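Local structure of proline iminopeptidase (Streptomyces halstedii, 3WMR) at residues L131-A136 with L146-A151; P275-D278 with D282-Y285. The protein is an amidohydrolase of the alpha/beta hydrolase fold that acts on polyketide substrates and probably releases N-terminal proline from peptides. All coordinates share one frame; numbering follows the deposited sequence.

Overall arrangement
The two contacts illustrate how one fold repeats a motif under different degrees of cover. In each, a helix of a beta-alpha-beta unit rests on the strand that follows it in the chain, both strands belonging to the parallel part of the sheet: strand 143-149 within the sheet for interaction 1, the outermost strand 283-288 for interaction 2. Strand 258-263 lies between them. Interaction 1 is wholly buried and mostly aliphatic, a leucine packing against a glycine, an alanine and a serine; interaction 2 is partly buried and adds an aromatic face. Their centres are 12 Å apart, and Phe-276 bridges them, its ring atom CE1 lying 3.3 Å from Ser-133 OG in a packing contact.

Interaction 1 of 2, residues L131-A136 with L146-A151; sequences LGSVHA and LVVANA
Gly-132 and Leu-146 bring the two backbones nearest, their CA atoms 7.2 Å apart, where the helix segment 131-136 runs back over strand 146-149 at 154° between their N-to-C directions. Such a close approach is consistent with the small residues on this helix face, and one large side chain of the strand takes advantage of them. Leu-146 stands with CG anti to its backbone N (chi1 170°), which directs the branch toward the helix, where both methyls touch it. CD1 reaches the backbone of Gly-132, 3.9 Å from its C, because no side chain stands in the way. CD2 of Leu-146 packs against residues one turn apart, 3.9 Å from Ala-136 CB and 4.0 Å from Ser-133 CA. Ser-133 also meets Val-148, the next strand residue to face the helix: its OG is 3.6 Å from Val-148 CG1. This is a contact of packing, since the hydroxyl is hydrogen-bonded to Gly-129 O one turn earlier in the helix; the serine torsion that sets OG beside its own backbone N (chi1 -64°) makes that bond possible. The polar end of Ser-133 is thereby satisfied by its own helix, although it faces valine and leucine methyls. Leu-146 bonds through its backbone to Pro-257 and Met-259, and Val-148 to Met-259, while Val-147 bonds to strand 120-125 on the other flank. The contact thus closes the crossover from strand 120-125 through helix 127-137 to strand 143-149. The predicted nucleophile Ser-126 sits in the turn that opens this helix; the side chains of Ser-126 and Val-148 are about 9 Å apart. Chemically, the interface is held by dispersion and shape: backbone polarity is spent within helix and sheet, leaving apolar surfaces to meet between them.

Interaction 2 of 2, residues P275-D278 with D282-Y285; sequences PFLD and DVRY
Val-283, the first residue of the strand to touch helix segment 275-278, sets one methyl against helix carbonyls and the other against both a carbonyl and the leucine branch. CG1 occupies the position between backbone N and carbonyl carbon (chi1 64°) and points at the carbonyl oxygens near the end of the helix: Val-283 CG1 is 3.8 Å from Phe-276 O and 3.9 Å from Leu-277 O. Val-283 CG2 lies 4.2 Å from Leu-277 CD2 and equally far from Phe-276 O. As expected of strand alternation, Arg-284 turns from the helix, and its NH1 is hydrogen-bonded to Ser-313 OG. Tyr-285 faces the helix again and supplies the aromatic part of the contact. Leu-277 crosses the tyrosine side chain at about a right angle and sets CD1 over the middle of the ring, 3.9 Å from the Tyr-285 centroid and only 6° off the normal, a CH-pi contact through the face. The other leucine methyl lies nearer the root of the ring, with Leu-277 CD2 3.9 Å from Tyr-285 CD1. Leu-277 is thus the residue shared by both strand side chains, while Phe-276 directs its ring elsewhere, onto Val-260 and Leu-251. Pro-270 and Val-273, from earlier in the same helix, also touch Tyr-285. The pairing joins helix 270-279 to the outermost strand of the sheet, completing the unit that begins with strand 258-263, so cohesion at this partly exposed edge of the sheet comes from dispersion and one CH-pi contact, without charge or a hydrogen bond between the segments.

Interaction 1 of 2, residues L131-A136 with L146-A151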
loop_
_atom_site.group_PDB
_atom_site.type_symbol
_atom_site.label_atom_id
_atom_site.label_comp_id
_atom_site.label_asym_id
_atom_site.label_seq_id
_atom_site.Cartn_x
_atom_site.Cartn_y
_atom_site.Cartn_z
ATOM N N LEU A 131 2.962 1.280 7.187
ATOM C CA LEU A 131 3.475 0.091 7.882
ATOM C C LEU A 131 4.989 -0.039 7.691
ATOM O O LEU A 131 5.741 -0.198 8.658
ATOM C CB LEU A 131 2.740 -1.179 7.394
ATOM C CG LEU A 131 3.172 -2.526 8.006
ATOM C CD1 LEU A 131 2.909 -2.541 9.503
ATOM C CD2 LEU A 131 2.478 -3.700 7.338
ATOM N N GLY A 132 5.446 0.043 6.434
ATOM C CA GLY A 132 6.885 0.012 6.146
ATOM C C GLY A 132 7.684 1.040 6.927
ATOM O O GLY A 132 8.788 0.743 7.393
ATOM N N SER A 133 7.135 2.249 7.080
ATOM C CA SER A 133 7.828 3.322 7.803
ATOM C C SER A 133 7.949 2.997 9.288
ATOM O O SER A 133 8.992 3.241 9.908
ATOM C CB SER A 133 7.081 4.645 7.655
ATOM O OG SER A 133 7.066 5.065 6.314
ATOM N N VAL A 134 6.874 2.455 9.855
ATOM C CA VAL A 134 6.874 2.055 11.274
ATOM C C VAL A 134 7.935 0.974 11.503
ATOM O O VAL A 134 8.750 1.044 12.434
ATOM C CB VAL A 134 5.477 1.549 11.714
ATOM C CG1 VAL A 134 5.507 1.009 13.134
ATOM C CG2 VAL A 134 4.449 2.664 11.602
ATOM N N HIS A 135 7.923 -0.023 10.638
ATOM C CA HIS A 135 8.944 -1.061 10.647
ATOM C C HIS A 135 10.376 -0.503 10.517
ATOM O O HIS A 135 11.238 -0.869 11.297
ATOM C CB HIS A 135 8.657 -2.040 9.526
ATOM C CG HIS A 135 9.661 -3.132 9.403
ATOM N ND1 HIS A 135 9.472 -4.380 9.958
ATOM C CD2 HIS A 135 10.863 -3.169 8.788
ATOM C CE1 HIS A 135 10.515 -5.140 9.684
ATOM N NE2 HIS A 135 11.373 -4.428 8.979
ATOM N N ALA A 136 10.615 0.378 9.540
ATOM C CA ALA A 136 11.935 0.966 9.325
ATOM C C ALA A 136 12.402 1.836 10.510
ATOM O O ALA A 136 13.601 1.976 10.735
ATOM C CB ALA A 136 11.961 1.786 8.046
ATOM N N LEU A 146 13.988 1.616 1.984
ATOM C CA LEU A 146 12.538 1.676 2.088
ATOM C C LEU A 146 11.982 2.500 0.952
ATOM O O LEU A 146 12.421 3.636 0.721
ATOM C CB LEU A 146 12.108 2.346 3.397
ATOM C CG LEU A 146 10.624 2.716 3.568
ATOM C CD1 LEU A 146 9.739 1.478 3.599
ATOM C CD2 LEU A 146 10.455 3.540 4.856
ATOM N N VAL A 147 10.975 1.960 0.282
ATOM C CA VAL A 147 10.181 2.758 -0.639
ATOM C C VAL A 147 8.768 2.928 -0.071
ATOM O O VAL A 147 8.124 1.965 0.341
ATOM C CB VAL A 147 10.104 2.138 -2.032
ATOM C CG1 VAL A 147 9.369 3.079 -2.989
ATOM C CG2 VAL A 147 11.507 1.831 -2.533
ATOM N N VAL A 148 8.320 4.172 -0.030
ATOM C CA VAL A 148 6.960 4.504 0.350
ATOM C C VAL A 148 6.298 5.109 -0.888
ATOM O O VAL A 148 6.564 6.259 -1.261
ATOM C CB VAL A 148 6.881 5.443 1.583
ATOM C CG1 VAL A 148 7.485 4.748 2.790
ATOM C CG2 VAL A 148 7.559 6.780 1.324
ATOM N N ALA A 149 5.463 4.281 -1.518
ATOM C CA ALA A 149 4.837 4.565 -2.786
ATOM C C ALA A 149 3.353 4.839 -2.594
ATOM O O ALA A 149 2.643 3.986 -2.075
ATOM C CB ALA A 149 5.010 3.366 -3.713
ATOM N N ASN A 150 2.892 6.021 -3.018
ATOM C CA ASN A 150 1.470 6.373 -2.971
ATOM C C ASN A 150 0.954 6.283 -1.552
ATOM O O ASN A 150 -0.172 5.853 -1.295
ATOM C CB ASN A 150 0.659 5.469 -3.900
ATOM C CG ASN A 150 1.375 5.209 -5.210
ATOM O OD1 ASN A 150 1.554 6.119 -6.024
ATOM N ND2 ASN A 150 1.829 4.002 -5.396
ATOM N N ALA A 151 1.799 6.698 -0.623
ATOM C CA ALA A 151 1.521 6.497 0.800
ATOM C C ALA A 151 1.617 7.797 1.553
ATOM O O ALA A 151 2.662 8.444 1.526
ATOM C CB ALA A 151 2.494 5.484 1.371
#

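Interaction 2 of 2, residues P275-D278 with D282-Y285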
loop_
_atom_site.group_PDB
_atom_site.type_symbol
_atom_site.label_atom_id
_atom_site.label_comp_id
_atom_site.label_asym_id
_atom_site.label_seq_id
_atom_site.Cartn_x
_atom_site.Cartn_y
_atom_site.Cartn_z
ATOM N N PRO A 275 5.658 15.392 4.967
ATOM C CA PRO A 275 6.398 15.012 6.159
ATOM C C PRO A 275 7.532 13.989 5.902
ATOM O O PRO A 275 8.529 14.043 6.599
ATOM C CB PRO A 275 5.311 14.435 7.072
ATOM C CG PRO A 275 4.063 15.107 6.631
ATOM C CD PRO A 275 4.210 15.158 5.138
ATOM N N PHE A 276 7.394 13.074 4.919
ATOM C CA PHE A 276 8.508 12.162 4.594
ATOM C C PHE A 276 9.711 12.973 4.122
ATOM O O PHE A 276 10.841 12.745 4.552
ATOM C CB PHE A 276 8.152 11.152 3.503
ATOM C CG PHE A 276 7.156 10.115 3.914
ATOM C CD1 PHE A 276 7.518 9.089 4.761
ATOM C CD2 PHE A 276 5.878 10.118 3.379
ATOM C CE1 PHE A 276 6.605 8.120 5.123
ATOM C CE2 PHE A 276 4.956 9.150 3.734
ATOM C CZ PHE A 276 5.320 8.141 4.596
ATOM N N LEU A 277 9.452 13.939 3.248
ATOM C CA LEU A 277 10.507 14.782 2.695
ATOM C C LEU A 277 11.187 15.674 3.744
ATOM O O LEU A 277 12.367 15.952 3.610
ATOM C CB LEU A 277 9.964 15.661 1.576
ATOM C CG LEU A 277 9.279 14.904 0.442
ATOM C CD1 LEU A 277 8.783 15.876 -0.606
ATOM C CD2 LEU A 277 10.224 13.869 -0.145
ATOM N N ASP A 278 10.459 16.098 4.774
ATOM C CA ASP A 278 11.019 16.998 5.813
ATOM C C ASP A 278 11.633 16.269 7.007
ATOM O O ASP A 278 12.445 16.844 7.750
ATOM C CB ASP A 278 9.938 17.960 6.334
ATOM C CG ASP A 278 9.358 18.869 5.239
ATOM O OD1 ASP A 278 10.065 19.213 4.276
ATOM O OD2 ASP A 278 8.177 19.252 5.356
ATOM N N ASP A 282 17.497 10.585 4.990
ATOM C CA ASP A 282 17.995 10.218 3.662
ATOM C C ASP A 282 16.816 9.852 2.773
ATOM O O ASP A 282 16.351 8.709 2.813
ATOM C CB ASP A 282 18.964 9.041 3.768
ATOM C CG ASP A 282 19.598 8.664 2.432
ATOM O OD1 ASP A 282 19.196 9.188 1.360
ATOM O OD2 ASP A 282 20.529 7.841 2.467
ATOM N N VAL A 283 16.344 10.813 1.972
ATOM C CA VAL A 283 15.098 10.624 1.238
ATOM C C VAL A 283 15.092 11.276 -0.129
ATOM O O VAL A 283 15.545 12.410 -0.301
ATOM C CB VAL A 283 13.884 11.118 2.054
ATOM C CG1 VAL A 283 13.951 12.635 2.304
ATOM C CG2 VAL A 283 12.570 10.715 1.372
ATOM N N ARG A 284 14.564 10.546 -1.103
ATOM C CA ARG A 284 14.488 11.044 -2.470
ATOM C C ARG A 284 13.045 10.995 -2.965
ATOM O O ARG A 284 12.252 10.196 -2.483
ATOM C CB ARG A 284 15.457 10.276 -3.369
ATOM C CG ARG A 284 15.102 8.834 -3.629
ATOM C CD ARG A 284 16.263 8.088 -4.284
ATOM N NE ARG A 284 17.299 7.713 -3.314
ATOM C CZ ARG A 284 18.323 6.900 -3.582
ATOM N NH1 ARG A 284 18.475 6.367 -4.796
ATOM N NH2 ARG A 284 19.213 6.630 -2.635
ATOM N N TYR A 285 12.728 11.882 -3.908
ATOM C CA TYR A 285 11.370 12.188 -4.333
ATOM C C TYR A 285 11.173 11.956 -5.838
ATOM O O TYR A 285 11.921 12.502 -6.669
ATOM C CB TYR A 285 11.111 13.660 -4.002
ATOM C CG TYR A 285 9.685 14.154 -4.153
ATOM C CD1 TYR A 285 8.605 13.393 -3.709
ATOM C CD2 TYR A 285 9.425 15.415 -4.690
ATOM C CE1 TYR A 285 7.304 13.857 -3.833
ATOM C CE2 TYR A 285 8.130 15.894 -4.806
ATOM C CZ TYR A 285 7.072 15.104 -4.369
ATOM O OH TYR A 285 5.786 15.554 -4.474
#